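Local coordinates for unique short US2 glycoprotein (Human herpesvirus 5, PDB 1IM3) that redirects newly made MHC class I heavy chains to the cytosol for proteasomal destruction, its lumenal immunoglobulin-like domain binding the class I molecule tightly, at residues Cys10-Gly15 and Leu67-Ile72; Phe18-Ile23 and Lys61-Asn66; Phe73-Leu78 and Arg90-Leu95. One frame throughout, in Å; residues are numbered along the deposited sequence.

Interaction 1: Cys10-Gly15 and Leu67-Ile72; sequences CYIDNG and LDVMPI
One carbonyl oxygen, Gly15 O, meets the backbone of 67-72 at two neighbouring points. Val69 N donates a long, moderately bent hydrogen bond to it (3.3 Å, 147° at the hydrogen), approaching from above the carbonyl plane, 52° out of it. Asp68 CA sends its hydrogen to the same oxygen at 3.2 Å, so the carbonyl sits against the CA-C-N run of the facing segment. Asp68 itself turns its CB away, but with CG beside the backbone N and anti to the carbonyl carbon, OD1 swings back to 3.5 Å from Gly15 O; two acceptors meet there, and no bond forms.

A separate, slight touch is apolar. Ile12 CD1 and Val69 CG2 reach toward each other tip to tip, 4.0 Å apart. Ile12 is fully extended at its second torsion, which carries CD1 to its farthest reach, while Val69 CG2 takes the crowded place between its backbone N and carbonyl carbon.

This is the turn end of the hairpin formed by strands 3-12 and 16-25 in the immunoglobulin-like sandwich, laid against the chain as it leaves strand 59-68 for the other sheet. Gly15 has positive phi (71°), a conformation that favours glycine, where the turn brings its carbonyl beside Asp68 and Val69.

Around this, Ile12 also packs on Phe73 and Pro93, and Val69 rests on Leu17, to which Leu67 is joined by a backbone hydrogen bond. Further up the strand, Tyr11 pairs with Phe18 through its backbone and lays its ring nearly parallel to the Phe18 ring.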
loop_
_atom_site.group_PDB
_atom_site.type_symbol
_atom_site.label_atom_id
_atom_site.label_comp_id
_atom_site.label_asym_id
_atom_site.label_seq_id
_atom_site.Cartn_x
_atom_site.Cartn_y
_atom_site.Cartn_z
ATOM N N CYS D 10 28.552 -14.093 -13.491
ATOM C CA CYS D 10 28.198 -14.785 -12.262
ATOM C C CYS D 10 28.451 -16.275 -12.488
ATOM O O CYS D 10 28.548 -16.722 -13.621
ATOM C CB CYS D 10 26.710 -14.553 -11.963
ATOM S SG CYS D 10 25.689 -15.009 -13.411
ATOM N N TYR D 11 28.564 -17.036 -11.411
ATOM C CA TYR D 11 28.775 -18.470 -11.521
ATOM C C TYR D 11 28.345 -19.074 -10.205
ATOM O O TYR D 11 28.337 -18.395 -9.172
ATOM C CB TYR D 11 30.249 -18.798 -11.835
ATOM C CG TYR D 11 31.255 -18.537 -10.731
ATOM C CD1 TYR D 11 31.375 -19.410 -9.634
ATOM C CD2 TYR D 11 32.098 -17.424 -10.779
ATOM C CE1 TYR D 11 32.307 -19.178 -8.613
ATOM C CE2 TYR D 11 33.041 -17.180 -9.755
ATOM C CZ TYR D 11 33.133 -18.060 -8.682
ATOM O OH TYR D 11 34.040 -17.808 -7.678
ATOM N N ILE D 12 27.955 -20.341 -10.241
ATOM C CA ILE D 12 27.537 -21.020 -9.029
ATOM C C ILE D 12 28.524 -22.110 -8.670
ATOM O O ILE D 12 28.962 -22.868 -9.527
ATOM C CB ILE D 12 26.156 -21.638 -9.200
ATOM C CG1 ILE D 12 25.155 -20.530 -9.502
ATOM C CG2 ILE D 12 25.748 -22.383 -7.931
ATOM C CD1 ILE D 12 23.752 -21.023 -9.701
ATOM N N ASP D 13 28.860 -22.199 -7.397
ATOM C CA ASP D 13 29.794 -23.205 -6.963
ATOM C C ASP D 13 29.278 -23.850 -5.690
ATOM O O ASP D 13 29.301 -23.241 -4.616
ATOM C CB ASP D 13 31.155 -22.568 -6.722
ATOM C CG ASP D 13 32.242 -23.592 -6.523
ATOM O OD1 ASP D 13 32.609 -24.271 -7.510
ATOM O OD2 ASP D 13 32.727 -23.725 -5.378
ATOM N N ASN D 14 28.801 -25.084 -5.819
ATOM C CA ASN D 14 28.277 -25.837 -4.689
ATOM C C ASN D 14 27.214 -25.114 -3.888
ATOM O O ASN D 14 27.375 -24.859 -2.704
ATOM C CB ASN D 14 29.401 -26.244 -3.741
ATOM C CG ASN D 14 29.678 -27.734 -3.781
ATOM O OD1 ASN D 14 28.774 -28.541 -4.039
ATOM N ND2 ASN D 14 30.930 -28.112 -3.513
ATOM N N GLY D 15 26.125 -24.776 -4.546
ATOM C CA GLY D 15 25.019 -24.115 -3.876
ATOM C C GLY D 15 25.209 -22.677 -3.447
ATOM O O GLY D 15 24.469 -22.179 -2.597
ATOM N N LEU D 67 26.661 -16.636 -2.069
ATOM C CA LEU D 67 25.260 -16.458 -1.808
ATOM C C LEU D 67 24.519 -17.763 -2.063
ATOM O O LEU D 67 24.492 -18.257 -3.189
ATOM C CB LEU D 67 24.718 -15.334 -2.695
ATOM C CG LEU D 67 23.257 -15.042 -2.414
ATOM C CD1 LEU D 67 23.066 -14.715 -0.929
ATOM C CD2 LEU D 67 22.811 -13.906 -3.280
ATOM N N ASP D 68 23.933 -18.327 -1.019
ATOM C CA ASP D 68 23.207 -19.577 -1.189
ATOM C C ASP D 68 22.021 -19.371 -2.110
ATOM O O ASP D 68 21.182 -18.518 -1.872
ATOM C CB ASP D 68 22.672 -20.127 0.143
ATOM C CG ASP D 68 23.768 -20.592 1.083
ATOM O OD1 ASP D 68 24.873 -20.951 0.618
ATOM O OD2 ASP D 68 23.506 -20.613 2.307
ATOM N N VAL D 69 21.972 -20.115 -3.194
ATOM C CA VAL D 69 20.817 -20.020 -4.054
ATOM C C VAL D 69 20.336 -21.426 -4.147
ATOM O O VAL D 69 21.101 -22.384 -4.114
ATOM C CB VAL D 69 21.115 -19.544 -5.476
ATOM C CG1 VAL D 69 21.507 -18.070 -5.457
ATOM C CG2 VAL D 69 22.176 -20.439 -6.108
ATOM N N MET D 70 19.044 -21.554 -4.240
ATOM C CA MET D 70 18.461 -22.859 -4.358
ATOM C C MET D 70 18.924 -23.553 -5.636
ATOM O O MET D 70 19.390 -22.909 -6.581
ATOM C CB MET D 70 16.954 -22.728 -4.358
ATOM C CG MET D 70 16.407 -22.193 -3.062
ATOM S SD MET D 70 14.634 -22.113 -3.189
ATOM C CE MET D 70 14.195 -23.677 -2.484
ATOM N N PRO D 71 18.809 -24.889 -5.673
ATOM C CA PRO D 71 19.208 -25.701 -6.830
ATOM C C PRO D 71 18.448 -25.278 -8.083
ATOM O O PRO D 71 18.968 -25.322 -9.200
ATOM C CB PRO D 71 18.842 -27.114 -6.396
ATOM C CG PRO D 71 19.028 -27.061 -4.907
ATOM C CD PRO D 71 18.392 -25.746 -4.550
ATOM N N ILE D 72 17.206 -24.864 -7.881
ATOM C CA ILE D 72 16.348 -24.425 -8.973
ATOM C C ILE D 72 16.873 -23.167 -9.661
ATOM O O ILE D 72 16.324 -22.729 -10.667
ATOM C CB ILE D 72 14.955 -24.076 -8.459
ATOM C CG1 ILE D 72 14.565 -25.018 -7.325
ATOM C CG2 ILE D 72 13.954 -24.164 -9.587
ATOM C CD1 ILE D 72 13.340 -24.547 -6.565
#

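Interaction 2: Phe18-Ile23 and Lys61-Asn66; sequences FARGSI and KWNVRN
Backbone hydrogen bonds set the register: 18-23 and 61-65 run antiparallel, with Ala19-Val64 and Gly21-Trp62 as hydrogen-bonded pairs and Arg20-Asn63 and Ser22-Lys61 as non-hydrogen-bonded ones. Ala19 N reaches a lone pair of Val64 O, and Val64 N returns a short but bent bond to Ala19 O (2.7 Å, 131°). The bond from Trp62 N to Gly21 O is nearly straight.

Among the side chains, one polar grip stands out. Arg20 leaves with CG anti to its backbone N, then bends at chi3 (-54°), so that NE and NH2 come side-on to Asn63 OD1, at 3.2 Å and 3.3 Å. The oxygen lies near the guanidinium plane, but both nitrogens stand above the amide carbonyl plane. Ser22 OG meets the Lys61 aliphatic chain and hydrogen-bonds Glu6, while Arg65 forms a salt bridge with Asp51.

The aromatic contacts lie on different faces. Trp62 takes the crowded first torsion (chi1 59°), folding its indole back over the opposite strand; Gly21 CA sits over the six-membered ring, 3.5 Å from its centroid, in a CH-pi contact where a CB would clash. Ile23 meets the ring edge, CG1 being 3.9 Å from CZ3. Phe18 bears one face on Asn66 N, and Asn66 OD1, which accepts from Lys16 NZ, approaches Phe18 CZ to 3.3 Å.

Ala19, Trp62 and Val64 lie on one face. Ala19 packs on Leu76, Trp62 on Leu78 and Ile23 on Leu80 of strand 75-82: the sheet-to-sheet packing of an immunoglobulin-like beta sandwich.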
loop_
_atom_site.group_PDB
_atom_site.type_symbol
_atom_site.label_atom_id
_atom_site.label_comp_id
_atom_site.label_asym_id
_atom_site.label_seq_id
_atom_site.Cartn_x
_atom_site.Cartn_y
_atom_site.Cartn_z
ATOM N N PHE D 18 28.136 -16.422 -6.974
ATOM C CA PHE D 18 29.248 -15.469 -6.987
ATOM C C PHE D 18 28.934 -14.612 -8.202
ATOM O O PHE D 18 28.789 -15.139 -9.303
ATOM C CB PHE D 18 30.591 -16.171 -7.189
ATOM C CG PHE D 18 31.099 -16.872 -5.970
ATOM C CD1 PHE D 18 32.096 -16.297 -5.182
ATOM C CD2 PHE D 18 30.575 -18.107 -5.600
ATOM C CE1 PHE D 18 32.567 -16.945 -4.029
ATOM C CE2 PHE D 18 31.033 -18.763 -4.457
ATOM C CZ PHE D 18 32.032 -18.180 -3.669
ATOM N N ALA D 19 28.784 -13.306 -8.005
ATOM C CA ALA D 19 28.462 -12.426 -9.117
ATOM C C ALA D 19 29.236 -11.129 -8.977
ATOM O O ALA D 19 29.268 -10.521 -7.911
ATOM C CB ALA D 19 26.975 -12.146 -9.146
ATOM N N ARG D 20 29.872 -10.728 -10.071
ATOM C CA ARG D 20 30.666 -9.515 -10.083
ATOM C C ARG D 20 30.234 -8.666 -11.262
ATOM O O ARG D 20 29.941 -9.182 -12.339
ATOM C CB ARG D 20 32.149 -9.857 -10.211
ATOM C CG ARG D 20 33.055 -8.640 -10.138
ATOM C CD ARG D 20 34.503 -9.069 -10.086
ATOM N NE ARG D 20 34.716 -10.017 -8.997
ATOM C CZ ARG D 20 35.837 -10.705 -8.808
ATOM N NH1 ARG D 20 36.853 -10.551 -9.646
ATOM N NH2 ARG D 20 35.943 -11.543 -7.784
ATOM N N GLY D 21 30.183 -7.361 -11.055
ATOM C CA GLY D 21 29.785 -6.490 -12.129
ATOM C C GLY D 21 30.249 -5.088 -11.823
ATOM O O GLY D 21 30.720 -4.792 -10.723
ATOM N N SER D 22 30.108 -4.215 -12.802
ATOM C CA SER D 22 30.520 -2.843 -12.625
ATOM C C SER D 22 29.760 -1.950 -13.579
ATOM O O SER D 22 29.431 -2.353 -14.700
ATOM C CB SER D 22 32.023 -2.710 -12.874
ATOM O OG SER D 22 32.411 -1.347 -12.886
ATOM N N ILE D 23 29.476 -0.741 -13.112
ATOM C CA ILE D 23 28.776 0.258 -13.905
ATOM C C ILE D 23 29.417 1.607 -13.577
ATOM O O ILE D 23 29.599 1.931 -12.402
ATOM C CB ILE D 23 27.282 0.311 -13.526
ATOM C CG1 ILE D 23 26.609 -1.003 -13.934
ATOM C CG2 ILE D 23 26.606 1.505 -14.183
ATOM C CD1 ILE D 23 25.150 -1.064 -13.612
ATOM N N LYS D 61 29.659 -0.946 -8.104
ATOM C CA LYS D 61 30.253 -2.244 -8.365
ATOM C C LYS D 61 29.780 -3.282 -7.359
ATOM O O LYS D 61 29.517 -2.980 -6.182
ATOM C CB LYS D 61 31.775 -2.145 -8.300
ATOM C CG LYS D 61 32.376 -1.258 -9.375
ATOM C CD LYS D 61 33.859 -1.064 -9.136
ATOM C CE LYS D 61 34.522 -0.331 -10.296
ATOM N NZ LYS D 61 35.997 -0.262 -10.101
ATOM N N TRP D 62 29.672 -4.520 -7.822
ATOM C CA TRP D 62 29.257 -5.576 -6.932
ATOM C C TRP D 62 30.198 -6.754 -7.051
ATOM O O TRP D 62 30.805 -6.977 -8.095
ATOM C CB TRP D 62 27.808 -5.980 -7.207
ATOM C CG TRP D 62 27.509 -6.457 -8.573
ATOM C CD1 TRP D 62 27.403 -7.752 -8.971
ATOM C CD2 TRP D 62 27.153 -5.657 -9.723
ATOM N NE1 TRP D 62 26.995 -7.816 -10.285
ATOM C CE2 TRP D 62 26.834 -6.549 -10.768
ATOM C CE3 TRP D 62 27.062 -4.283 -9.959
ATOM C CZ2 TRP D 62 26.426 -6.108 -12.041
ATOM C CZ3 TRP D 62 26.656 -3.841 -11.217
ATOM C CH2 TRP D 62 26.339 -4.752 -12.245
ATOM N N ASN D 63 30.317 -7.491 -5.957
ATOM C CA ASN D 63 31.192 -8.637 -5.854
ATOM C C ASN D 63 30.528 -9.609 -4.875
ATOM O O ASN D 63 31.040 -9.892 -3.794
ATOM C CB ASN D 63 32.554 -8.203 -5.318
ATOM C CG ASN D 63 33.560 -9.351 -5.295
ATOM O OD1 ASN D 63 33.444 -10.290 -6.082
ATOM N ND2 ASN D 63 34.556 -9.273 -4.407
ATOM N N VAL D 64 29.367 -10.092 -5.272
ATOM C CA VAL D 64 28.587 -11.014 -4.464
ATOM C C VAL D 64 29.338 -12.322 -4.266
ATOM O O VAL D 64 29.716 -12.979 -5.235
ATOM C CB VAL D 64 27.234 -11.286 -5.136
ATOM C CG1 VAL D 64 26.427 -12.293 -4.316
ATOM C CG2 VAL D 64 26.464 -9.981 -5.268
ATOM N N ARG D 65 29.564 -12.699 -3.018
ATOM C CA ARG D 65 30.314 -13.915 -2.731
ATOM C C ARG D 65 29.554 -14.868 -1.805
ATOM O O ARG D 65 28.964 -14.453 -0.803
ATOM C CB ARG D 65 31.683 -13.548 -2.128
ATOM C CG ARG D 65 32.595 -12.751 -3.065
ATOM C CD ARG D 65 33.637 -11.941 -2.311
ATOM N NE ARG D 65 33.086 -10.725 -1.720
ATOM C CZ ARG D 65 33.804 -9.834 -1.044
ATOM N NH1 ARG D 65 35.108 -10.028 -0.876
ATOM N NH2 ARG D 65 33.220 -8.749 -0.539
ATOM N N ASN D 66 29.527 -16.138 -2.222
ATOM C CA ASN D 66 28.903 -17.248 -1.493
ATOM C C ASN D 66 27.448 -17.126 -1.137
ATOM O O ASN D 66 27.041 -17.478 -0.044
ATOM C CB ASN D 66 29.669 -17.511 -0.222
ATOM C CG ASN D 66 30.938 -18.225 -0.484
ATOM O OD1 ASN D 66 30.931 -19.421 -0.798
ATOM N ND2 ASN D 66 32.057 -17.506 -0.387
#

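Interaction 3: Phe73-Leu78 and Arg90-Leu95; sequences FETLAL and RCVPEL
Phe73, with CG anti to its backbone N (chi1 -166°), swings its ring until CE2 presents an edge to Pro93 CG, 3.7 Å away and in the ring plane. Arg90 stays extended from CG to NE, then turns at chi4 (-75°), so that one face of its guanidinium lies over Thr75 CG2. Cys91 SG and Leu76 CG are each directed anti to their own backbone N.

Leu76 and Cys91 form an antiparallel hydrogen-bonded pair, whose side chains share a face of the sheet; the pairing brings Leu76 CB and Cys91 CB to 3.9 Å. Leu76 N donates an almost linear bond to Cys91 O (2.8 Å, 172°), and Cys91 N answers to Leu76 O at 2.9 Å; both donors lie in the carbonyl planes. Arg90 CA adds a CA-H...O contact to Leu76 O. Beyond Cys91 and before Thr75 the chain is no longer strand: Pro93, which has no N-H to give, brings CD to 3.1 Å from Glu74 O.

Glu74 and Thr75 both face Asp37, a classic beta bulge where strand 75-82 starts beside strand 30-37. Strand 85-91, the hairpin partner of 75-82, lies at the edge of this sheet within the chain, and its end is tied to strand 3-12 of the other sheet by the Cys91-Cys10 disulfide.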
loop_
_atom_site.group_PDB
_atom_site.type_symbol
_atom_site.label_atom_id
_atom_site.label_comp_id
_atom_site.label_asym_id
_atom_site.label_seq_id
_atom_site.Cartn_x
_atom_site.Cartn_y
_atom_site.Cartn_z
ATOM N N PHE D 73 17.925 -22.571 -9.120
ATOM C CA PHE D 73 18.438 -21.352 -9.713
ATOM C C PHE D 73 18.763 -21.476 -11.181
ATOM O O PHE D 73 19.449 -22.392 -11.624
ATOM C CB PHE D 73 19.691 -20.858 -8.990
ATOM C CG PHE D 73 20.067 -19.436 -9.334
ATOM C CD1 PHE D 73 19.573 -18.377 -8.584
ATOM C CD2 PHE D 73 20.928 -19.162 -10.391
ATOM C CE1 PHE D 73 19.938 -17.059 -8.873
ATOM C CE2 PHE D 73 21.300 -17.848 -10.690
ATOM C CZ PHE D 73 20.804 -16.796 -9.927
ATOM N N GLU D 74 18.270 -20.522 -11.937
ATOM C CA GLU D 74 18.543 -20.495 -13.353
ATOM C C GLU D 74 19.417 -19.308 -13.724
ATOM O O GLU D 74 20.600 -19.482 -14.020
ATOM C CB GLU D 74 17.252 -20.417 -14.137
ATOM C CG GLU D 74 16.720 -21.772 -14.539
ATOM C CD GLU D 74 15.573 -21.662 -15.519
ATOM O OE1 GLU D 74 15.696 -20.880 -16.492
ATOM O OE2 GLU D 74 14.557 -22.363 -15.319
ATOM N N THR D 75 18.811 -18.112 -13.753
ATOM C CA THR D 75 19.528 -16.872 -14.067
ATOM C C THR D 75 19.403 -15.775 -12.978
ATOM O O THR D 75 18.461 -15.786 -12.167
ATOM C CB THR D 75 19.067 -16.258 -15.423
ATOM O OG1 THR D 75 17.746 -15.725 -15.304
ATOM C CG2 THR D 75 19.062 -17.309 -16.506
ATOM N N LEU D 76 20.380 -14.857 -12.952
ATOM C CA LEU D 76 20.385 -13.729 -12.023
ATOM C C LEU D 76 19.671 -12.580 -12.726
ATOM O O LEU D 76 20.117 -12.124 -13.782
ATOM C CB LEU D 76 21.819 -13.283 -11.673
ATOM C CG LEU D 76 21.922 -11.986 -10.833
ATOM C CD1 LEU D 76 21.295 -12.215 -9.472
ATOM C CD2 LEU D 76 23.364 -11.569 -10.659
ATOM N N ALA D 77 18.547 -12.139 -12.173
ATOM C CA ALA D 77 17.824 -11.002 -12.738
ATOM C C ALA D 77 18.203 -9.840 -11.830
ATOM O O ALA D 77 17.835 -9.804 -10.662
ATOM C CB ALA D 77 16.328 -11.224 -12.699
ATOM N N LEU D 78 18.942 -8.893 -12.377
ATOM C CA LEU D 78 19.413 -7.770 -11.597
ATOM C C LEU D 78 18.719 -6.467 -11.939
ATOM O O LEU D 78 18.956 -5.889 -12.999
ATOM C CB LEU D 78 20.920 -7.630 -11.800
ATOM C CG LEU D 78 21.676 -6.639 -10.921
ATOM C CD1 LEU D 78 21.377 -6.914 -9.450
ATOM C CD2 LEU D 78 23.182 -6.775 -11.203
ATOM N N ARG D 90 20.675 -9.234 -16.961
ATOM C CA ARG D 90 20.422 -10.657 -16.819
ATOM C C ARG D 90 21.796 -11.337 -16.860
ATOM O O ARG D 90 22.597 -11.002 -17.710
ATOM C CB ARG D 90 19.509 -11.107 -17.961
ATOM C CG ARG D 90 18.866 -12.467 -17.760
ATOM C CD ARG D 90 17.618 -12.621 -18.632
ATOM N NE ARG D 90 17.292 -14.027 -18.873
ATOM C CZ ARG D 90 17.957 -14.827 -19.711
ATOM N NH1 ARG D 90 18.996 -14.373 -20.407
ATOM N NH2 ARG D 90 17.580 -16.094 -19.852
ATOM N N CYS D 91 22.087 -12.245 -15.923
ATOM C CA CYS D 91 23.375 -12.942 -15.892
ATOM C C CYS D 91 23.136 -14.454 -15.817
ATOM O O CYS D 91 22.420 -14.924 -14.931
ATOM C CB CYS D 91 24.238 -12.513 -14.676
ATOM S SG CYS D 91 25.836 -13.399 -14.697
ATOM N N VAL D 92 23.733 -15.200 -16.749
ATOM C CA VAL D 92 23.620 -16.653 -16.770
ATOM C C VAL D 92 24.878 -17.232 -16.125
ATOM O O VAL D 92 25.994 -16.936 -16.553
ATOM C CB VAL D 92 23.528 -17.191 -18.208
ATOM C CG1 VAL D 92 23.295 -18.689 -18.188
ATOM C CG2 VAL D 92 22.407 -16.486 -18.949
ATOM N N PRO D 93 24.718 -18.061 -15.079
ATOM C CA PRO D 93 25.879 -18.663 -14.394
ATOM C C PRO D 93 26.764 -19.421 -15.402
ATOM O O PRO D 93 26.226 -20.061 -16.293
ATOM C CB PRO D 93 25.223 -19.590 -13.365
ATOM C CG PRO D 93 23.927 -18.902 -13.080
ATOM C CD PRO D 93 23.461 -18.486 -14.444
ATOM N N GLU D 94 28.084 -19.388 -15.254
ATOM C CA GLU D 94 28.976 -20.017 -16.203
ATOM C C GLU D 94 29.614 -21.359 -15.850
ATOM O O GLU D 94 29.068 -22.440 -15.948
ATOM C CB GLU D 94 30.153 -19.087 -16.453
ATOM C CG GLU D 94 29.853 -17.707 -16.964
ATOM C CD GLU D 94 31.041 -17.071 -17.595
ATOM O OE1 GLU D 94 31.337 -17.439 -18.733
ATOM O OE2 GLU D 94 31.650 -16.167 -16.993
ATOM N N LEU D 95 30.932 -21.196 -15.760
ATOM C CA LEU D 95 32.007 -22.152 -15.519
ATOM C C LEU D 95 32.857 -21.686 -14.330
ATOM O O LEU D 95 32.971 -22.481 -13.382
ATOM C CB LEU D 95 32.895 -22.158 -16.775
ATOM C CG LEU D 95 32.547 -22.724 -18.140
ATOM C CD1 LEU D 95 31.242 -22.148 -18.585
ATOM C CD2 LEU D 95 33.694 -22.364 -19.095
#

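How the interactions relate
Interactions 1 and 2 share strand 59-68, and interaction 2 is nested within the loop that interaction 1 closes; their centres lie about 14 Å apart. They meet through strands 3-12 and 16-25, where Tyr11 N lies 2.8 Å from Phe18 O, a probable hydrogen bond. Interaction 3 belongs to the opposite sheet. The Cys10 SG-Cys91 SG disulfide (2.1 Å) joins it covalently to 10-15, and Ile12 CD1 packs on Phe73 CD2 at 3.5 Å. Interactions 2 and 3 meet across the interior, with Trp62 CZ2 3.4 Å from Leu78 CD2 and Ala19 CB 4.0 Å from Leu76 CD2. No other chain of the assembly touches any of the six segments.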